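Local coordinates for protein angiotensin-converting enzyme (Anopheles gambiae, PDB 6S1Y) that is a zinc metallopeptidase of the angiotensin-converting enzyme family that probably removes dipeptides from the C termini of small peptides, at residues Ser299-Thr303 and Gly539-Lys543; Gly360-Tyr365 and Phe383-Gly388. All coordinates share one frame; numbering follows the deposited sequence.

Contact 1: Ser299-Thr303 and Gly539-Lys543; sequences SLNMT and GNQLK. With NAG (2-acetamido-2-deoxy-beta-D-glucopyranose), chain C.
The carboxamides of N301 and N540 meet with their planes turned nearly at right angles, and a weak hydrogen bond joins them. N301 ND2 is bonded to C1 of an N-acetylglucosamine (1.4 Å), and its remaining N-H points almost straight at OD1 of N540 (3.3 Å, 169°). The other branch of N540 serves the sugar: ND2 donates to the acetamido oxygen O7 at 2.9 Å. One short amide thus accepts from the linkage and donates to the N-acetyl group, a double task that asparagine can perform.

K543 reaches the other side of the pyranose. A bend at chi3 (72°) turns its ammonium group toward the ring substituents, where NZ hydrogen-bonds the hydroxymethyl oxygen O6 at 2.7 Å. On the way, CD passes close to the main-chain oxygen O of N301 (3.1 Å).

The glycosylated residue also ends helix 286-299. N301, with positive phi, is the C-prime residue of a Schellman motif, in which its own N and that of M302 return to carbonyls of the final helical turn. Asparagine tolerates this left-handed backbone well, and the sharp turn presents its side chain to helix 536-547.

Next to the turn the two backbones approach closely: with no side chain, G539 brings its CA within 3.2 Å of O of L300, in a C-H...O contact of 163°. On the side of the contact away from the sugar, the flexible, unbranched chain of M302 runs between K543 and L542. It slides past K543 in the opposite direction, CG to CG at 3.7 Å, and crosses L542 at about a right angle, with SD 3.9 Å from L542 CD2. M302 also touches L546, one turn beyond L542 on helix 536-547, while L542 packs on L561 of helix 554-562.

Contact 2: Gly360-Tyr365 and Phe383-Gly388; sequences GHIQYY and FHEAVG. With ZN (zinc ion), chain G; KSN ((2~{S})-2-[[(4~{S})-4-azanyl-5-oxidanyl-5-oxidanylidene-pentanoyl]amino]pentanedioic acid), chain H.
H361 and E385 bind the same zinc ion, one from each helix. H361 NE2 lies 2.0 Å from zinc and E385 OE1 1.9 Å; the bend of E385 at chi2 (-58°) brings its carboxylate back to the metal. H357 completes the protein ligands, the gluzincin pattern of an HExxH helix with a glutamate from the next. A carboxylate of the gamma-glutamyl ligand coordinates the zinc ion through O15 at 1.9 Å and O14 at a longer 2.5 Å.

Between 360-365 and 383-388 one hydrogen bond forms: H361 ND1 donates to H384 ND1 (2.9 Å, 164°), almost within the H361 ring plane but tilted from that of H384. With H384 NE2 hydrogen-bonded to Y368 OH, from the same helix as H361, this second-shell histidine helps fix the rotation of the zinc ligand.

Two tyrosines pack against H384. Y364 places CD2 over the centre of one face, its ring inclined, while Y365 CE1 approaches H384 CE1 to 3.3 Å. The Y364 hydroxyl, beside F383 CB, is hydrogen-bonded to A379 N.

Two glycines permit close main-chain packing, with G360 CA 3.7 Å from G388 N, and V387 packs alongside, CG1 against G360 O and CG2 against Y364 CD2.

The segment axes come within 7.9 Å, their N-to-C directions 117° apart. Helix 536-547 covers Y364, F383 and V387, helix 495-514 flanks E385, and strands 329-332 and 339-342 lie against I362 and Y365.

From the N terminus, the chain runs through helix 286-299 into the loop 299-303, which forms the first half of contact 1. It continues through the hairpin of strands 329-332 and 339-342 to helix 349-368 and, 17 residues after segment 360-365 ends, segment 383-388 on helix 381-395 closes contact 2. Only much later does helix 536-547 arrive to close contact 1, so the short loop of contact 2 is nested inside a loop of 235 residues. The centres lie about 13 Å apart, and the two contacts touch where T303 O probably accepts a hydrogen bond from Q363 NE2. Helix 536-547 also bears on both, linking the glycosylated surface loop to the zinc-binding helices.

Contact 1: Ser299-Thr303 and Gly539-Lys543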
loop_
_atom_site.group_PDB
_atom_site.type_symbol
_atom_site.label_atom_id
_atom_site.label_comp_id
_atom_site.label_asym_id
_atom_site.label_seq_id
_atom_site.Cartn_x
_atom_site.Cartn_y
_atom_site.Cartn_z
ATOM N N SER A 299 6.517 14.719 18.275
ATOM C CA SER A 299 6.387 16.145 18.004
ATOM C C SER A 299 4.945 16.560 17.755
ATOM O O SER A 299 4.631 17.754 17.843
ATOM C CB SER A 299 7.228 16.529 16.786
ATOM O OG SER A 299 6.474 16.358 15.582
ATOM N N LEU A 300 4.064 15.618 17.407
ATOM C CA LEU A 300 2.659 15.930 17.174
ATOM C C LEU A 300 1.783 15.646 18.395
ATOM O O LEU A 300 0.553 15.567 18.261
ATOM C CB LEU A 300 2.119 15.146 15.973
ATOM C CG LEU A 300 2.788 15.353 14.609
ATOM C CD1 LEU A 300 2.290 14.338 13.584
ATOM C CD2 LEU A 300 2.554 16.761 14.098
ATOM N N ASN A 301 2.391 15.484 19.577
ATOM C CA ASN A 301 1.653 15.107 20.782
ATOM C C ASN A 301 0.887 13.805 20.577
ATOM O O ASN A 301 -0.249 13.652 21.025
ATOM C CB ASN A 301 0.697 16.208 21.232
ATOM C CG ASN A 301 0.271 16.052 22.692
ATOM O OD1 ASN A 301 1.088 15.750 23.550
ATOM N ND2 ASN A 301 -1.021 16.251 22.963
ATOM N N MET A 302 1.519 12.858 19.903
ATOM C CA MET A 302 0.957 11.542 19.645
ATOM C C MET A 302 1.813 10.513 20.367
ATOM O O MET A 302 2.899 10.820 20.845
ATOM C CB MET A 302 0.872 11.270 18.127
ATOM C CG MET A 302 -0.088 12.247 17.394
ATOM S SD MET A 302 -0.335 11.992 15.593
ATOM C CE MET A 302 -1.396 10.555 15.614
ATOM N N THR A 303 1.328 9.272 20.420
ATOM C CA THR A 303 1.889 8.294 21.338
ATOM C C THR A 303 3.293 7.877 20.932
ATOM O O THR A 303 3.533 7.505 19.780
ATOM C CB THR A 303 0.996 7.062 21.415
ATOM O OG1 THR A 303 -0.310 7.448 21.857
ATOM C CG2 THR A 303 1.598 6.025 22.371
ATOM N N GLY A 539 -1.592 17.491 15.298
ATOM C CA GLY A 539 -1.611 16.194 15.946
ATOM C C GLY A 539 -2.886 15.951 16.731
ATOM O O GLY A 539 -3.426 14.840 16.733
ATOM N N ASN A 540 -3.398 16.986 17.392
ATOM C CA ASN A 540 -4.562 16.790 18.245
ATOM C C ASN A 540 -5.781 16.418 17.416
ATOM O O ASN A 540 -6.528 15.503 17.783
ATOM C CB ASN A 540 -4.835 18.050 19.080
ATOM C CG ASN A 540 -3.763 18.297 20.140
ATOM O OD1 ASN A 540 -3.099 17.369 20.596
ATOM N ND2 ASN A 540 -3.598 19.558 20.534
ATOM N N GLN A 541 -6.000 17.107 16.289
ATOM C CA GLN A 541 -7.138 16.747 15.447
ATOM C C GLN A 541 -6.932 15.383 14.796
ATOM O O GLN A 541 -7.892 14.623 14.621
ATOM C CB GLN A 541 -7.378 17.813 14.385
ATOM C CG GLN A 541 -8.010 19.095 14.924
ATOM C CD GLN A 541 -9.399 18.868 15.479
ATOM O OE1 GLN A 541 -10.312 18.465 14.753
ATOM N NE2 GLN A 541 -9.562 19.116 16.776
ATOM N N LEU A 542 -5.690 15.041 14.465
ATOM C CA LEU A 542 -5.420 13.731 13.889
ATOM C C LEU A 542 -5.669 12.619 14.909
ATOM O O LEU A 542 -6.388 11.652 14.612
ATOM C CB LEU A 542 -3.989 13.705 13.350
ATOM C CG LEU A 542 -3.507 12.428 12.675
ATOM C CD1 LEU A 542 -4.399 12.034 11.513
ATOM C CD2 LEU A 542 -2.063 12.600 12.196
ATOM N N LYS A 543 -5.093 12.749 16.119
ATOM C CA LYS A 543 -5.377 11.828 17.226
ATOM C C LYS A 543 -6.865 11.517 17.346
ATOM O O LYS A 543 -7.269 10.358 17.469
ATOM C CB LYS A 543 -4.925 12.419 18.568
ATOM C CG LYS A 543 -3.465 12.402 18.866
ATOM C CD LYS A 543 -3.183 13.221 20.133
ATOM C CE LYS A 543 -3.669 12.535 21.399
ATOM N NZ LYS A 543 -3.530 13.431 22.579
HETATM C C1 NAG C . -1.585 16.170 24.294
HETATM C C2 NAG C . -2.152 17.553 24.641
HETATM C C3 NAG C . -2.839 17.527 26.005
HETATM C C4 NAG C . -3.866 16.402 26.088
HETATM C C5 NAG C . -3.210 15.077 25.687
HETATM C C6 NAG C . -4.188 13.929 25.598
HETATM C C7 NAG C . -1.067 19.567 23.735
HETATM C C8 NAG C . 0.103 20.492 23.841
HETATM N N2 NAG C . -1.099 18.559 24.615
HETATM O O3 NAG C . -3.487 18.778 26.195
HETATM O O4 NAG C . -4.393 16.320 27.415
HETATM O O5 NAG C . -2.615 15.196 24.383
HETATM O O6 NAG C . -3.538 12.730 25.197
HETATM O O7 NAG C . -1.949 19.729 22.897
#

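Contact 2: Gly360-Tyr365 and Phe383-Gly388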
loop_
_atom_site.group_PDB
_atom_site.type_symbol
_atom_site.label_atom_id
_atom_site.label_comp_id
_atom_site.label_asym_id
_atom_site.label_seq_id
_atom_site.Cartn_x
_atom_site.Cartn_y
_atom_site.Cartn_z
ATOM N N GLY A 360 2.960 4.707 10.736
ATOM C CA GLY A 360 1.608 5.234 10.747
ATOM C C GLY A 360 0.587 4.170 11.091
ATOM O O GLY A 360 -0.391 4.445 11.789
ATOM N N HIS A 361 0.789 2.949 10.577
ATOM C CA HIS A 361 -0.022 1.807 11.002
ATOM C C HIS A 361 0.099 1.608 12.519
ATOM O O HIS A 361 -0.905 1.493 13.229
ATOM C CB HIS A 361 0.423 0.523 10.269
ATOM C CG HIS A 361 -0.004 0.418 8.830
ATOM N ND1 HIS A 361 -1.305 0.607 8.416
ATOM C CD2 HIS A 361 0.691 0.061 7.721
ATOM C CE1 HIS A 361 -1.386 0.402 7.113
ATOM N NE2 HIS A 361 -0.187 0.076 6.666
ATOM N N ILE A 362 1.337 1.569 13.030
ATOM C CA ILE A 362 1.554 1.366 14.461
ATOM C C ILE A 362 0.820 2.434 15.268
ATOM O O ILE A 362 0.069 2.127 16.198
ATOM C CB ILE A 362 3.056 1.365 14.793
ATOM C CG1 ILE A 362 3.769 0.191 14.131
ATOM C CG2 ILE A 362 3.248 1.311 16.312
ATOM C CD1 ILE A 362 3.321 -1.163 14.606
ATOM N N GLN A 363 1.018 3.709 14.910
ATOM C CA GLN A 363 0.367 4.795 15.631
ATOM C C GLN A 363 -1.144 4.622 15.627
ATOM O O GLN A 363 -1.815 4.899 16.624
ATOM C CB GLN A 363 0.748 6.134 15.012
ATOM C CG GLN A 363 0.152 7.335 15.730
ATOM C CD GLN A 363 0.702 7.510 17.145
ATOM O OE1 GLN A 363 -0.026 7.925 18.052
ATOM N NE2 GLN A 363 1.990 7.199 17.331
ATOM N N TYR A 364 -1.709 4.184 14.510
ATOM C CA TYR A 364 -3.148 3.977 14.468
ATOM C C TYR A 364 -3.534 2.898 15.476
ATOM O O TYR A 364 -4.460 3.079 16.276
ATOM C CB TYR A 364 -3.562 3.608 13.045
ATOM C CG TYR A 364 -4.957 4.016 12.572
ATOM C CD1 TYR A 364 -5.971 4.357 13.455
ATOM C CD2 TYR A 364 -5.244 4.040 11.202
ATOM C CE1 TYR A 364 -7.254 4.710 12.983
ATOM C CE2 TYR A 364 -6.495 4.397 10.722
ATOM C CZ TYR A 364 -7.505 4.729 11.607
ATOM O OH TYR A 364 -8.739 5.071 11.074
ATOM N N TYR A 365 -2.801 1.775 15.469
ATOM C CA TYR A 365 -3.006 0.732 16.468
ATOM C C TYR A 365 -3.026 1.334 17.875
ATOM O O TYR A 365 -3.960 1.099 18.653
ATOM C CB TYR A 365 -1.904 -0.334 16.362
ATOM C CG TYR A 365 -1.806 -1.119 15.044
ATOM C CD1 TYR A 365 -2.898 -1.262 14.190
ATOM C CD2 TYR A 365 -0.600 -1.709 14.666
ATOM C CE1 TYR A 365 -2.793 -1.970 13.006
ATOM C CE2 TYR A 365 -0.488 -2.432 13.485
ATOM C CZ TYR A 365 -1.582 -2.557 12.660
ATOM O OH TYR A 365 -1.446 -3.268 11.487
ATOM N N PHE A 383 -7.994 4.629 5.256
ATOM C CA PHE A 383 -7.498 5.426 6.376
ATOM C C PHE A 383 -6.213 4.834 6.942
ATOM O O PHE A 383 -5.268 5.564 7.250
ATOM C CB PHE A 383 -8.540 5.512 7.487
ATOM C CG PHE A 383 -9.611 6.528 7.248
ATOM C CD1 PHE A 383 -10.393 6.474 6.115
ATOM C CD2 PHE A 383 -9.864 7.507 8.194
ATOM C CE1 PHE A 383 -11.389 7.391 5.906
ATOM C CE2 PHE A 383 -10.864 8.421 8.004
ATOM C CZ PHE A 383 -11.632 8.374 6.856
ATOM N N HIS A 384 -6.152 3.509 7.090
ATOM C CA HIS A 384 -4.961 2.894 7.673
ATOM C C HIS A 384 -3.724 3.137 6.824
ATOM O O HIS A 384 -2.638 3.413 7.352
ATOM C CB HIS A 384 -5.174 1.403 7.841
ATOM C CG HIS A 384 -4.986 0.939 9.243
ATOM N ND1 HIS A 384 -3.760 0.965 9.870
ATOM C CD2 HIS A 384 -5.867 0.464 10.152
ATOM C CE1 HIS A 384 -3.888 0.503 11.099
ATOM N NE2 HIS A 384 -5.157 0.195 11.296
ATOM N N GLU A 385 -3.868 3.028 5.492
ATOM C CA GLU A 385 -2.731 3.239 4.601
ATOM C C GLU A 385 -2.346 4.706 4.497
ATOM O O GLU A 385 -1.198 5.014 4.180
ATOM C CB GLU A 385 -3.068 2.665 3.219
ATOM C CG GLU A 385 -3.517 1.213 3.259
ATOM C CD GLU A 385 -2.472 0.321 3.895
ATOM O OE1 GLU A 385 -1.282 0.698 3.880
ATOM O OE2 GLU A 385 -2.857 -0.736 4.424
ATOM N N ALA A 386 -3.266 5.615 4.788
ATOM C CA ALA A 386 -2.996 7.041 4.615
ATOM C C ALA A 386 -2.145 7.646 5.726
ATOM O O ALA A 386 -1.442 8.637 5.485
ATOM C CB ALA A 386 -4.320 7.804 4.528
ATOM N N VAL A 387 -2.167 7.072 6.935
ATOM C CA VAL A 387 -1.671 7.803 8.103
ATOM C C VAL A 387 -0.186 8.136 7.953
ATOM O O VAL A 387 0.222 9.293 8.088
ATOM C CB VAL A 387 -1.915 7.006 9.398
ATOM C CG1 VAL A 387 -1.225 7.713 10.554
ATOM C CG2 VAL A 387 -3.401 6.833 9.651
ATOM N N GLY A 388 0.652 7.111 7.762
ATOM C CA GLY A 388 2.072 7.356 7.644
ATOM C C GLY A 388 2.425 8.168 6.410
ATOM O O GLY A 388 3.383 8.950 6.423
HETATM ZN ZN ZN G . 0.259 -0.115 4.723
HETATM C C10 KSN H . 0.141 -6.636 4.917
HETATM C C13 KSN H . 1.466 -2.249 4.139
HETATM C C17 KSN H . 3.500 -1.577 -2.042
HETATM C C02 KSN H . 3.187 -0.440 -1.062
HETATM C C03 KSN H . 2.707 -0.872 0.332
HETATM C C04 KSN H . 3.044 -2.287 0.772
HETATM C C05 KSN H . 3.909 -2.395 2.055
HETATM C C07 KSN H . 2.045 -3.512 3.454
HETATM C C08 KSN H . 1.856 -4.788 4.264
HETATM C C09 KSN H . 0.379 -5.210 4.384
HETATM N N01 KSN H . 2.164 0.449 -1.624
HETATM N N06 KSN H . 3.424 -3.033 3.288
HETATM O O11 KSN H . 1.085 -7.485 4.879
HETATM O O12 KSN H . -0.997 -6.987 5.385
HETATM O O14 KSN H . 2.191 -1.636 4.970
HETATM O O15 KSN H . 0.335 -1.805 3.865
HETATM O O16 KSN H . 5.039 -2.009 2.027
HETATM O O18 KSN H . 4.660 -2.071 -2.016
HETATM O O19 KSN H . 2.680 -2.046 -2.876
#